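Local coordinates for protein NAD nucleotidase (Haemophilus influenzae, PDB 3ZTV) that degrades NAD to adenosine and nicotinamide riboside, acting as a periplasmic pyrophosphatase and 5'-nucleotidase with broad specificity for nicotinamide nucleotides and adenosine phosphates, at residues 466-471 with 565-569; 450-455 with 484-488; 195-199 with 278-282; 12-18 with 60-66. All coordinates share one frame; numbering follows the deposited sequence.

Interaction 1: residues 466-471 with 565-569; sequences FPYGAG and SNVKF
Phe466 and Phe569 form a T-shaped pair. The outer end of the Phe466 ring, atoms CE2 and CZ, points at one face of Phe569. The centroids are 5.2 Å apart and the planes stand at 80°. Phe466 carries its CG anti to the backbone N (chi1 -161°), which swings the ring toward 565-569. CZ of Phe466 comes to 3.8 Å from CD1 of Phe569. The same ring meets Val567 at its edge, with Phe466 CE1 4.0 Å from Val567 CG1.

The two methyls of Val567 divide the work. CG1 goes to Phe466, while CG2 lies 3.5 Å from CD2 of Tyr468. In Tyr468 the ring bends back beside its own backbone N (chi1 -64°), and this brings the CD2 edge to the second segment. Ser565 O lies in the ring plane at that edge, 3.5 Å from Tyr468 CD2. The hydroxyl of Tyr468 is held elsewhere, by Arg373 O and Ser385 N, and Ser565 OG bonds to Glu383 O.

A water bridges the backbones: it donates to Asn566 O at 3.0 Å and accepts weakly from Gly469 N.

Strand 467-470 is an edge strand of a five-stranded mixed sheet. Strand 567-570 is an outer strand of a separate four-stranded sheet. Their aromatic seam belongs to the C-terminal domain of the 5'-nucleotidase fold, with the side chain of Phe466 about 8 Å from bound adenosine.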
loop_
_atom_site.group_PDB
_atom_site.type_symbol
_atom_site.label_atom_id
_atom_site.label_comp_id
_atom_site.label_asym_id
_atom_site.label_seq_id
_atom_site.Cartn_x
_atom_site.Cartn_y
_atom_site.Cartn_z
ATOM N N PHE A 466 -41.648 13.889 -3.881
ATOM C CA PHE A 466 -41.355 14.759 -2.746
ATOM C C PHE A 466 -40.371 14.090 -1.783
ATOM O O PHE A 466 -40.606 12.967 -1.345
ATOM C CB PHE A 466 -42.632 15.185 -2.023
ATOM C CG PHE A 466 -42.444 16.405 -1.175
ATOM C CD1 PHE A 466 -41.961 16.298 0.119
ATOM C CD2 PHE A 466 -42.717 17.665 -1.692
ATOM C CE1 PHE A 466 -41.765 17.426 0.896
ATOM C CE2 PHE A 466 -42.521 18.797 -0.919
ATOM C CZ PHE A 466 -42.045 18.672 0.380
ATOM N N PRO A 467 -39.264 14.783 -1.441
ATOM C CA PRO A 467 -38.162 14.158 -0.703
ATOM C C PRO A 467 -38.238 14.297 0.817
ATOM O O PRO A 467 -38.605 15.355 1.336
ATOM C CB PRO A 467 -36.944 14.922 -1.219
ATOM C CG PRO A 467 -37.467 16.314 -1.416
ATOM C CD PRO A 467 -38.903 16.138 -1.904
ATOM N N TYR A 468 -37.885 13.224 1.510
ATOM C CA TYR A 468 -37.733 13.234 2.963
ATOM C C TYR A 468 -36.411 12.553 3.272
ATOM O O TYR A 468 -35.997 11.642 2.549
ATOM C CB TYR A 468 -38.865 12.466 3.650
ATOM C CG TYR A 468 -40.247 13.063 3.469
ATOM C CD1 TYR A 468 -40.963 12.873 2.291
ATOM C CD2 TYR A 468 -40.841 13.806 4.484
ATOM C CE1 TYR A 468 -42.232 13.411 2.129
ATOM C CE2 TYR A 468 -42.110 14.351 4.325
ATOM C CZ TYR A 468 -42.800 14.150 3.147
ATOM O OH TYR A 468 -44.067 14.678 2.973
ATOM N N GLY A 469 -35.747 12.980 4.339
ATOM C CA GLY A 469 -34.421 12.480 4.652
ATOM C C GLY A 469 -34.188 12.039 6.087
ATOM O O GLY A 469 -34.989 12.298 6.993
ATOM N N ALA A 470 -33.070 11.341 6.265
ATOM C CA ALA A 470 -32.569 10.962 7.575
ATOM C C ALA A 470 -31.155 11.516 7.691
ATOM O O ALA A 470 -30.372 11.407 6.753
ATOM C CB ALA A 470 -32.559 9.452 7.727
ATOM N N GLY A 471 -30.826 12.118 8.832
ATOM C CA GLY A 471 -29.542 12.788 8.985
ATOM C C GLY A 471 -29.501 14.133 8.275
ATOM O O GLY A 471 -28.479 14.832 8.296
ATOM N N SER A 565 -41.290 14.333 10.320
ATOM C CA SER A 565 -40.789 13.820 9.053
ATOM C C SER A 565 -39.468 14.442 8.599
ATOM O O SER A 565 -39.030 14.189 7.476
ATOM C CB SER A 565 -41.827 14.071 7.969
ATOM O OG SER A 565 -41.967 15.467 7.759
ATOM N N ASN A 566 -38.844 15.260 9.447
ATOM C CA ASN A 566 -37.621 15.989 9.074
ATOM C C ASN A 566 -37.850 17.012 7.953
ATOM O O ASN A 566 -36.904 17.454 7.293
ATOM C CB ASN A 566 -36.473 15.037 8.688
ATOM C CG ASN A 566 -35.750 14.452 9.894
ATOM O OD1 ASN A 566 -35.014 13.461 9.773
ATOM N ND2 ASN A 566 -35.945 15.059 11.062
ATOM N N VAL A 567 -39.108 17.378 7.732
ATOM C CA VAL A 567 -39.453 18.376 6.727
ATOM C C VAL A 567 -40.477 19.374 7.264
ATOM O O VAL A 567 -41.519 18.980 7.799
ATOM C CB VAL A 567 -40.030 17.730 5.445
ATOM C CG1 VAL A 567 -40.458 18.809 4.468
ATOM C CG2 VAL A 567 -39.004 16.803 4.809
ATOM N N LYS A 568 -40.167 20.660 7.128
ATOM C CA LYS A 568 -41.158 21.707 7.359
ATOM C C LYS A 568 -41.463 22.366 6.027
ATOM O O LYS A 568 -40.624 23.059 5.457
ATOM C CB LYS A 568 -40.682 22.757 8.371
ATOM C CG LYS A 568 -41.718 23.867 8.591
ATOM C CD LYS A 568 -41.385 24.780 9.765
ATOM C CE LYS A 568 -42.430 25.882 9.890
ATOM N NZ LYS A 568 -42.249 26.711 11.113
ATOM N N PHE A 569 -42.671 22.135 5.529
ATOM C CA PHE A 569 -43.060 22.639 4.224
ATOM C C PHE A 569 -44.171 23.671 4.369
ATOM O O PHE A 569 -45.265 23.363 4.849
ATOM C CB PHE A 569 -43.508 21.485 3.318
ATOM C CG PHE A 569 -43.836 21.906 1.912
ATOM C CD1 PHE A 569 -42.837 22.332 1.053
ATOM C CD2 PHE A 569 -45.141 21.867 1.442
ATOM C CE1 PHE A 569 -43.127 22.723 -0.240
ATOM C CE2 PHE A 569 -45.439 22.259 0.141
ATOM C CZ PHE A 569 -44.430 22.682 -0.699
HETATM O O HOH W 1 -35.480 15.658 5.408
#

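Interaction 2: residues 450-455 with 484-488; sequences LEDAMQ and GKRLV
Glu451 reaches from helix 443-460 to the backbone of Arg486 and Leu487, just where strand 487-493 begins. The contact thus joins a helix to the four-stranded sheet of the 5'-nucleotidase C-terminal domain.

Hydrogen bonds to the backbone come first. Glu451 OE1 takes Arg486 N at 2.9 Å on its syn lone pair, almost straight at 175°. Glu451 OE2 takes Leu487 N at 2.9 Å, also on the syn side but 33° out of the carboxylate plane. One carboxylate therefore receives two successive amides. The Glu451 chain is bent at its second torsion, which turns the carboxylate toward them. These bonds help satisfy a buried acidic group and fix its rotation.

Water adds further links. One water donates to both Glu451 O and Glu451 OE1 and accepts from Arg486 NH1. A second donates to Glu451 OE1 and Gly484 O.

The apolar contacts lie alongside. Met454 CE touches Leu487 CD2 and Arg486 CB, each at 3.9 Å. Leu487 CD1 lies 4.2 Å from Leu450 CB. Met454 also packs on Pro467.

The guanidinium makes the last group of bonds. The Arg486 side chain runs extended from CG to NE, and NE bonds to Glu478 O. Its end then grips Gln455, whose amide plane is turned moderately from the guanidinium. Both terminal nitrogens converge on a single oxygen: Gln455 OE1 is 2.9 Å from Arg486 NH1 and 3.1 Å from Arg486 NH2, 2° out of the guanidinium plane.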
loop_
_atom_site.group_PDB
_atom_site.type_symbol
_atom_site.label_atom_id
_atom_site.label_comp_id
_atom_site.label_asym_id
_atom_site.label_seq_id
_atom_site.Cartn_x
_atom_site.Cartn_y
_atom_site.Cartn_z
ATOM N N LEU A 450 -32.673 18.383 -3.712
ATOM C CA LEU A 450 -33.920 18.656 -2.989
ATOM C C LEU A 450 -34.789 19.622 -3.784
ATOM O O LEU A 450 -36.004 19.439 -3.885
ATOM C CB LEU A 450 -33.651 19.225 -1.594
ATOM C CG LEU A 450 -32.940 18.289 -0.612
ATOM C CD1 LEU A 450 -32.636 19.005 0.701
ATOM C CD2 LEU A 450 -33.768 17.031 -0.366
ATOM N N GLU A 451 -34.165 20.648 -4.354
ATOM C CA GLU A 451 -34.901 21.596 -5.188
ATOM C C GLU A 451 -35.511 20.883 -6.402
ATOM O O GLU A 451 -36.674 21.110 -6.758
ATOM C CB GLU A 451 -33.997 22.752 -5.631
ATOM C CG GLU A 451 -33.463 23.645 -4.498
ATOM C CD GLU A 451 -34.449 24.718 -4.031
ATOM O OE1 GLU A 451 -35.536 24.861 -4.635
ATOM O OE2 GLU A 451 -34.110 25.437 -3.059
ATOM N N ASP A 452 -34.721 20.021 -7.038
ATOM C CA ASP A 452 -35.195 19.257 -8.193
ATOM C C ASP A 452 -36.424 18.427 -7.832
ATOM O O ASP A 452 -37.438 18.441 -8.542
ATOM C CB ASP A 452 -34.108 18.302 -8.705
ATOM C CG ASP A 452 -32.859 19.018 -9.208
ATOM O OD1 ASP A 452 -32.925 20.207 -9.585
ATOM O OD2 ASP A 452 -31.792 18.365 -9.249
ATOM N N ALA A 453 -36.322 17.691 -6.730
ATOM C CA ALA A 453 -37.390 16.785 -6.329
ATOM C C ALA A 453 -38.681 17.534 -6.011
ATOM O O ALA A 453 -39.764 17.121 -6.436
ATOM C CB ALA A 453 -36.947 15.936 -5.158
ATOM N N MET A 454 -38.571 18.634 -5.272
ATOM C CA MET A 454 -39.738 19.463 -4.961
ATOM C C MET A 454 -40.384 20.049 -6.216
ATOM O O MET A 454 -41.616 20.099 -6.325
ATOM C CB MET A 454 -39.376 20.580 -3.976
ATOM C CG MET A 454 -39.141 20.084 -2.562
ATOM S SD MET A 454 -38.985 21.431 -1.365
ATOM C CE MET A 454 -37.372 22.085 -1.810
ATOM N N GLN A 455 -39.561 20.491 -7.160
ATOM C CA GLN A 455 -40.080 21.029 -8.417
ATOM C C GLN A 455 -40.909 19.994 -9.187
ATOM O O GLN A 455 -41.975 20.313 -9.726
ATOM C CB GLN A 455 -38.939 21.564 -9.285
ATOM C CG GLN A 455 -39.349 21.969 -10.700
ATOM C CD GLN A 455 -40.268 23.182 -10.743
ATOM O OE1 GLN A 455 -40.395 23.921 -9.767
ATOM N NE2 GLN A 455 -40.910 23.394 -11.889
ATOM N N GLY A 484 -35.654 31.754 -7.520
ATOM C CA GLY A 484 -36.215 30.504 -8.003
ATOM C C GLY A 484 -36.067 29.331 -7.051
ATOM O O GLY A 484 -36.319 28.187 -7.430
ATOM N N LYS A 485 -35.681 29.617 -5.810
ATOM C CA LYS A 485 -35.411 28.574 -4.818
ATOM C C LYS A 485 -36.535 28.412 -3.798
ATOM O O LYS A 485 -37.139 29.396 -3.359
ATOM C CB LYS A 485 -34.104 28.874 -4.083
ATOM C CG LYS A 485 -32.894 29.003 -4.994
ATOM C CD LYS A 485 -32.555 27.676 -5.675
ATOM C CE LYS A 485 -31.342 27.817 -6.588
ATOM N NZ LYS A 485 -30.831 26.500 -7.077
ATOM N N ARG A 486 -36.813 27.169 -3.417
ATOM C CA ARG A 486 -37.809 26.888 -2.386
ATOM C C ARG A 486 -37.194 26.655 -1.000
ATOM O O ARG A 486 -37.870 26.824 0.014
ATOM C CB ARG A 486 -38.672 25.679 -2.777
ATOM C CG ARG A 486 -39.551 25.887 -4.002
ATOM C CD ARG A 486 -40.528 24.727 -4.175
ATOM N NE ARG A 486 -41.476 24.960 -5.267
ATOM C CZ ARG A 486 -41.219 24.718 -6.549
ATOM N NH1 ARG A 486 -40.041 24.231 -6.922
ATOM N NH2 ARG A 486 -42.149 24.963 -7.467
ATOM N N LEU A 487 -35.929 26.251 -0.950
ATOM C CA LEU A 487 -35.305 25.945 0.336
ATOM C C LEU A 487 -35.126 27.176 1.218
ATOM O O LEU A 487 -34.707 28.236 0.751
ATOM C CB LEU A 487 -33.966 25.228 0.150
ATOM C CG LEU A 487 -34.048 23.755 -0.271
ATOM C CD1 LEU A 487 -32.666 23.236 -0.626
ATOM C CD2 LEU A 487 -34.673 22.905 0.822
ATOM N N VAL A 488 -35.442 27.006 2.499
ATOM C CA VAL A 488 -35.298 28.056 3.504
ATOM C C VAL A 488 -34.101 27.762 4.407
ATOM O O VAL A 488 -33.296 28.645 4.698
ATOM C CB VAL A 488 -36.578 28.184 4.357
ATOM C CG1 VAL A 488 -36.363 29.128 5.536
ATOM C CG2 VAL A 488 -37.733 28.662 3.493
HETATM O O HOH W 2 -37.734 23.431 -5.516
HETATM O O HOH W 3 -35.473 25.499 -7.316
#

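Interaction 3: residues 195-199 with 278-282; sequences INKII and FSPEG
Asn196 and Gly282 bring their backbones together, with CA atoms 4.8 Å apart. Residues 279-282 form a type I beta turn, closed by Gly282 N to Ser279 O. This turn links strands 270-278 and 284-295, while 195-199 includes the first residues of strand 198-203, in another sheet. The Gly282 CA makes a CH...O contact with Asn196 O at 3.2 Å. With no side chain at Gly282, its CA can come this close to the carbonyl.

The Asn196 amide links the turn to Lys197. Asn196 ND2 donates to Pro280 O at 3.0 Å, on a lone pair in the carbonyl plane. The bond is bent, at 140°. Asn196 OD1 accepts from Lys197 NZ at 2.9 Å. CB and CG of Lys197 lie over one face of Phe278; bends at chi3 (-79°) and chi4 then turn NZ back to Asn196. CG of Lys197 sits 4.0 Å from the Phe278 ring centroid, a CH-pi contact. Ile199 CD1 meets the ring edge.

One lysine thus serves two chemistries: its methylenes cover an aromatic face, and its ammonium, salt-bridged to Glu151 of strand 151-159, is joined to the turn through a water on Ser279 O and the Asn196 amide.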
loop_
_atom_site.group_PDB
_atom_site.type_symbol
_atom_site.label_atom_id
_atom_site.label_comp_id
_atom_site.label_asym_id
_atom_site.label_seq_id
_atom_site.Cartn_x
_atom_site.Cartn_y
_atom_site.Cartn_z
ATOM N N ILE A 195 6.360 -22.894 -10.038
ATOM C CA ILE A 195 4.983 -22.666 -10.474
ATOM C C ILE A 195 4.947 -21.539 -11.487
ATOM O O ILE A 195 5.419 -20.435 -11.220
ATOM C CB ILE A 195 4.090 -22.315 -9.286
ATOM C CG1 ILE A 195 4.036 -23.505 -8.335
ATOM C CG2 ILE A 195 2.700 -21.908 -9.762
ATOM C CD1 ILE A 195 3.348 -23.228 -7.032
ATOM N N ASN A 196 4.397 -21.820 -12.665
ATOM C CA ASN A 196 4.279 -20.805 -13.700
ATOM C C ASN A 196 2.851 -20.694 -14.233
ATOM O O ASN A 196 2.622 -20.078 -15.269
ATOM C CB ASN A 196 5.282 -21.058 -14.841
ATOM C CG ASN A 196 5.076 -22.402 -15.527
ATOM O OD1 ASN A 196 3.978 -22.959 -15.534
ATOM N ND2 ASN A 196 6.143 -22.928 -16.124
ATOM N N LYS A 197 1.905 -21.271 -13.495
ATOM C CA LYS A 197 0.491 -21.217 -13.835
ATOM C C LYS A 197 -0.239 -20.777 -12.574
ATOM O O LYS A 197 -0.244 -21.492 -11.559
ATOM C CB LYS A 197 0.015 -22.588 -14.298
ATOM C CG LYS A 197 0.682 -23.032 -15.592
ATOM C CD LYS A 197 0.301 -24.460 -15.952
ATOM C CE LYS A 197 1.090 -25.477 -15.158
ATOM N NZ LYS A 197 2.516 -25.484 -15.592
ATOM N N ILE A 198 -0.840 -19.587 -12.637
ATOM C CA ILE A 198 -1.435 -18.958 -11.457
ATOM C C ILE A 198 -2.799 -18.357 -11.791
ATOM O O ILE A 198 -2.939 -17.579 -12.753
ATOM C CB ILE A 198 -0.501 -17.879 -10.859
ATOM C CG1 ILE A 198 0.848 -18.511 -10.484
ATOM C CG2 ILE A 198 -1.139 -17.227 -9.643
ATOM C CD1 ILE A 198 1.853 -17.557 -9.831
ATOM N N ILE A 199 -3.791 -18.741 -10.986
ATOM C CA ILE A 199 -5.156 -18.256 -11.104
ATOM C C ILE A 199 -5.446 -17.361 -9.906
ATOM O O ILE A 199 -5.129 -17.719 -8.767
ATOM C CB ILE A 199 -6.165 -19.425 -11.038
ATOM C CG1 ILE A 199 -5.811 -20.520 -12.044
ATOM C CG2 ILE A 199 -7.607 -18.919 -11.212
ATOM C CD1 ILE A 199 -5.814 -20.068 -13.458
ATOM N N PHE A 278 -2.252 -24.212 -21.188
ATOM C CA PHE A 278 -1.012 -23.586 -20.741
ATOM C C PHE A 278 0.172 -24.213 -21.466
ATOM O O PHE A 278 0.281 -25.438 -21.542
ATOM C CB PHE A 278 -0.829 -23.769 -19.234
ATOM C CG PHE A 278 -1.845 -23.040 -18.385
ATOM C CD1 PHE A 278 -1.635 -21.722 -18.006
ATOM C CD2 PHE A 278 -2.985 -23.684 -17.935
ATOM C CE1 PHE A 278 -2.553 -21.055 -17.212
ATOM C CE2 PHE A 278 -3.911 -23.018 -17.142
ATOM C CZ PHE A 278 -3.686 -21.697 -16.779
ATOM N N SER A 279 1.057 -23.372 -21.990
ATOM C CA SER A 279 2.314 -23.846 -22.555
ATOM C C SER A 279 3.201 -24.373 -21.426
ATOM O O SER A 279 2.920 -24.131 -20.250
ATOM C CB SER A 279 3.022 -22.706 -23.279
ATOM O OG SER A 279 3.545 -21.776 -22.340
ATOM N N PRO A 280 4.280 -25.102 -21.770
ATOM C CA PRO A 280 5.171 -25.574 -20.700
ATOM C C PRO A 280 5.674 -24.426 -19.819
ATOM O O PRO A 280 5.851 -24.607 -18.605
ATOM C CB PRO A 280 6.332 -26.207 -21.475
ATOM C CG PRO A 280 5.690 -26.681 -22.758
ATOM C CD PRO A 280 4.688 -25.604 -23.097
ATOM N N GLU A 281 5.871 -23.258 -20.422
ATOM C CA GLU A 281 6.353 -22.075 -19.712
ATOM C C GLU A 281 5.237 -21.344 -18.952
ATOM O O GLU A 281 5.486 -20.323 -18.309
ATOM C CB GLU A 281 7.059 -21.119 -20.682
ATOM C CG GLU A 281 8.287 -21.705 -21.384
ATOM C CD GLU A 281 7.942 -22.622 -22.553
ATOM O OE1 GLU A 281 6.827 -22.518 -23.113
ATOM O OE2 GLU A 281 8.802 -23.453 -22.918
ATOM N N GLY A 282 4.010 -21.849 -19.043
ATOM C CA GLY A 282 2.916 -21.306 -18.255
ATOM C C GLY A 282 2.190 -20.142 -18.908
ATOM O O GLY A 282 1.552 -19.342 -18.213
HETATM O O HOH W 4 4.200 -18.125 -17.077
HETATM O O HOH W 5 2.049 -26.087 -18.434
#

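Interaction 4: residues 12-18 with 60-66; sequences ELSILHI and YKNPLVL
Ile15 and Leu66 meet on one face of the sheet, with Ile15 CG2 3.9 Å from Leu66 CD1. Ile15 holds CG2 anti to its backbone N, and this methyl does the touching. Leu64 lies on the same face, and Leu13 CD2 reaches its CB at 4.2 Å. Phe146 of strand 143-148 packs against Leu13 and Leu64 there. On the other face Leu16 is central. Its CD1 touches Pro63 CB and Val65 CG2, while its CD2 comes to the edge of the Tyr60 ring. Leu53 and Leu56 cover this side.

The backbones run parallel, at 23° between the short axes. Bonds pass back and forth: Ser14 N to Asn62 O, Leu64 N to Ser14 O, Leu16 N to Leu64 O, Leu66 N to Leu16 O, and Ile18 N to Leu66 O. Helix 46-59 comes between the two parallel strands in the chain and packs on the Leu16 face, a beta-alpha-beta crossover of the calcineurin-like phosphoesterase domain. Beyond the strands' C-terminal ends lie the zinc ligands Asp20, His22 and Asp70.

Polar side chains take over at the N-terminal end. Ser14 OG donates to Lys61 O at 2.8 Å. Asn62 reaches across with its amide: ND2 donates to Glu12 O at 2.9 Å and 155°, and the Glu12 oxygen lies near the Asn62 amide plane. Glu12 OE2 is hydrogen-bonded to Thr287 OG1. Glu12 OE1 and Lys61 NZ form a salt bridge, 3.3 Å apart, whose hydrogen bond is weak; the two extended chains cross at about a right angle.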
loop_
_atom_site.group_PDB
_atom_site.type_symbol
_atom_site.label_atom_id
_atom_site.label_comp_id
_atom_site.label_asym_id
_atom_site.label_seq_id
_atom_site.Cartn_x
_atom_site.Cartn_y
_atom_site.Cartn_z
ATOM N N GLU A 12 -4.003 -28.584 -19.839
ATOM C CA GLU A 12 -5.239 -27.833 -20.045
ATOM C C GLU A 12 -6.138 -27.867 -18.809
ATOM O O GLU A 12 -6.116 -28.820 -18.026
ATOM C CB GLU A 12 -5.988 -28.313 -21.289
ATOM C CG GLU A 12 -7.029 -27.311 -21.783
ATOM C CD GLU A 12 -7.548 -27.615 -23.172
ATOM O OE1 GLU A 12 -6.845 -28.297 -23.952
ATOM O OE2 GLU A 12 -8.671 -27.166 -23.484
ATOM N N LEU A 13 -6.889 -26.786 -18.629
ATOM C CA LEU A 13 -7.781 -26.598 -17.490
ATOM C C LEU A 13 -9.154 -26.191 -17.999
ATOM O O LEU A 13 -9.252 -25.436 -18.967
ATOM C CB LEU A 13 -7.251 -25.468 -16.605
ATOM C CG LEU A 13 -6.515 -25.679 -15.282
ATOM C CD1 LEU A 13 -6.325 -24.319 -14.631
ATOM C CD2 LEU A 13 -7.293 -26.589 -14.353
ATOM N N SER A 14 -10.206 -26.652 -17.322
ATOM C CA SER A 14 -11.569 -26.256 -17.669
ATOM C C SER A 14 -12.187 -25.480 -16.500
ATOM O O SER A 14 -12.710 -26.072 -15.559
ATOM C CB SER A 14 -12.417 -27.480 -18.031
ATOM O OG SER A 14 -11.857 -28.114 -19.173
ATOM N N ILE A 15 -12.102 -24.156 -16.559
ATOM C CA ILE A 15 -12.606 -23.311 -15.479
ATOM C C ILE A 15 -14.123 -23.126 -15.608
ATOM O O ILE A 15 -14.627 -22.762 -16.662
ATOM C CB ILE A 15 -11.882 -21.957 -15.466
ATOM C CG1 ILE A 15 -10.364 -22.185 -15.388
ATOM C CG2 ILE A 15 -12.383 -21.088 -14.319
ATOM C CD1 ILE A 15 -9.559 -20.923 -15.477
ATOM N N LEU A 16 -14.825 -23.391 -14.515
ATOM C CA LEU A 16 -16.283 -23.250 -14.429
ATOM C C LEU A 16 -16.554 -22.394 -13.206
ATOM O O LEU A 16 -16.083 -22.721 -12.108
ATOM C CB LEU A 16 -16.939 -24.620 -14.263
ATOM C CG LEU A 16 -16.740 -25.585 -15.441
ATOM C CD1 LEU A 16 -17.120 -27.015 -15.060
ATOM C CD2 LEU A 16 -17.553 -25.121 -16.641
ATOM N N HIS A 17 -17.267 -21.282 -13.369
ATOM C CA HIS A 17 -17.331 -20.323 -12.275
ATOM C C HIS A 17 -18.651 -19.558 -12.187
ATOM O O HIS A 17 -19.340 -19.326 -13.189
ATOM C CB HIS A 17 -16.152 -19.348 -12.380
ATOM C CG HIS A 17 -16.238 -18.425 -13.550
ATOM N ND1 HIS A 17 -15.894 -18.786 -14.835
ATOM C CD2 HIS A 17 -16.616 -17.131 -13.613
ATOM C CE1 HIS A 17 -16.076 -17.753 -15.641
ATOM N NE2 HIS A 17 -16.510 -16.735 -14.920
ATOM N N ILE A 18 -19.008 -19.205 -10.953
ATOM C CA ILE A 18 -20.089 -18.251 -10.679
ATOM C C ILE A 18 -19.601 -17.196 -9.681
ATOM O O ILE A 18 -18.519 -17.344 -9.071
ATOM C CB ILE A 18 -21.387 -18.917 -10.119
ATOM C CG1 ILE A 18 -21.251 -19.363 -8.655
ATOM C CG2 ILE A 18 -21.817 -20.086 -10.982
ATOM C CD1 ILE A 18 -22.610 -19.693 -7.998
ATOM N N TYR A 60 -15.863 -32.140 -19.435
ATOM C CA TYR A 60 -14.583 -31.495 -19.712
ATOM C C TYR A 60 -13.458 -32.086 -18.879
ATOM O O TYR A 60 -13.664 -32.471 -17.730
ATOM C CB TYR A 60 -14.663 -30.015 -19.359
ATOM C CG TYR A 60 -15.644 -29.184 -20.145
ATOM C CD1 TYR A 60 -15.847 -29.382 -21.509
ATOM C CD2 TYR A 60 -16.355 -28.168 -19.518
ATOM C CE1 TYR A 60 -16.740 -28.591 -22.220
ATOM C CE2 TYR A 60 -17.238 -27.376 -20.213
ATOM C CZ TYR A 60 -17.431 -27.588 -21.559
ATOM O OH TYR A 60 -18.308 -26.798 -22.246
ATOM N N LYS A 61 -12.260 -32.117 -19.453
ATOM C CA LYS A 61 -11.081 -32.574 -18.729
ATOM C C LYS A 61 -10.556 -31.510 -17.762
ATOM O O LYS A 61 -10.560 -30.308 -18.059
ATOM C CB LYS A 61 -9.981 -32.971 -19.712
ATOM C CG LYS A 61 -9.435 -31.806 -20.517
ATOM C CD LYS A 61 -8.338 -32.260 -21.468
ATOM C CE LYS A 61 -7.757 -31.083 -22.235
ATOM N NZ LYS A 61 -6.704 -31.505 -23.201
ATOM N N ASN A 62 -10.100 -31.962 -16.602
ATOM C CA ASN A 62 -9.497 -31.072 -15.612
ATOM C C ASN A 62 -10.363 -29.879 -15.206
ATOM O O ASN A 62 -9.922 -28.733 -15.277
ATOM C CB ASN A 62 -8.120 -30.607 -16.092
ATOM C CG ASN A 62 -7.187 -31.769 -16.364
ATOM O OD1 ASN A 62 -7.274 -32.808 -15.705
ATOM N ND2 ASN A 62 -6.298 -31.607 -17.340
ATOM N N PRO A 63 -11.596 -30.141 -14.741
ATOM C CA PRO A 63 -12.449 -29.022 -14.331
ATOM C C PRO A 63 -11.974 -28.381 -13.025
ATOM O O PRO A 63 -11.490 -29.058 -12.116
ATOM C CB PRO A 63 -13.826 -29.679 -14.145
ATOM C CG PRO A 63 -13.527 -31.101 -13.819
ATOM C CD PRO A 63 -12.262 -31.448 -14.570
ATOM N N LEU A 64 -12.124 -27.060 -12.958
ATOM C CA LEU A 64 -11.830 -26.282 -11.755
ATOM C C LEU A 64 -13.060 -25.422 -11.487
ATOM O O LEU A 64 -13.374 -24.525 -12.278
ATOM C CB LEU A 64 -10.598 -25.411 -11.998
ATOM C CG LEU A 64 -10.193 -24.441 -10.889
ATOM C CD1 LEU A 64 -9.799 -25.215 -9.631
ATOM C CD2 LEU A 64 -9.060 -23.532 -11.337
ATOM N N VAL A 65 -13.754 -25.698 -10.384
ATOM C CA VAL A 65 -15.077 -25.140 -10.141
ATOM C C VAL A 65 -14.994 -24.091 -9.041
ATOM O O VAL A 65 -14.611 -24.403 -7.915
ATOM C CB VAL A 65 -16.076 -26.261 -9.798
ATOM C CG1 VAL A 65 -17.475 -25.702 -9.624
ATOM C CG2 VAL A 65 -16.063 -27.326 -10.897
ATOM N N LEU A 66 -15.338 -22.845 -9.377
ATOM C CA LEU A 66 -15.016 -21.693 -8.523
ATOM C C LEU A 66 -16.205 -20.789 -8.226
ATOM O O LEU A 66 -17.098 -20.602 -9.068
ATOM C CB LEU A 66 -13.937 -20.838 -9.191
ATOM C CG LEU A 66 -12.667 -21.556 -9.650
ATOM C CD1 LEU A 66 -11.809 -20.602 -10.477
ATOM C CD2 LEU A 66 -11.882 -22.129 -8.479
#

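The four contacts fall into two pairs on opposite sides of the chain's centre. Interactions 1 and 2 share the C-terminal domain and touch: Pro467 packs on Leu450 and Ala453, and Phe466 on Met454. Helix 443-460 and strand 467-470 follow one another in the chain. Interactions 3 and 4 touch in the phosphoesterase part, where Phe278 meets Leu13. Nearest atoms of interactions 1 and 4 are about 34 Å apart. Interactions 1 and 4 are buried, but one relies on aromatic packing and a water, the other on regular strand pairing. Interactions 2 and 3 are partly buried, and in both, polar side chains bind backbone atoms, at a strand start in one and in a turn in the other.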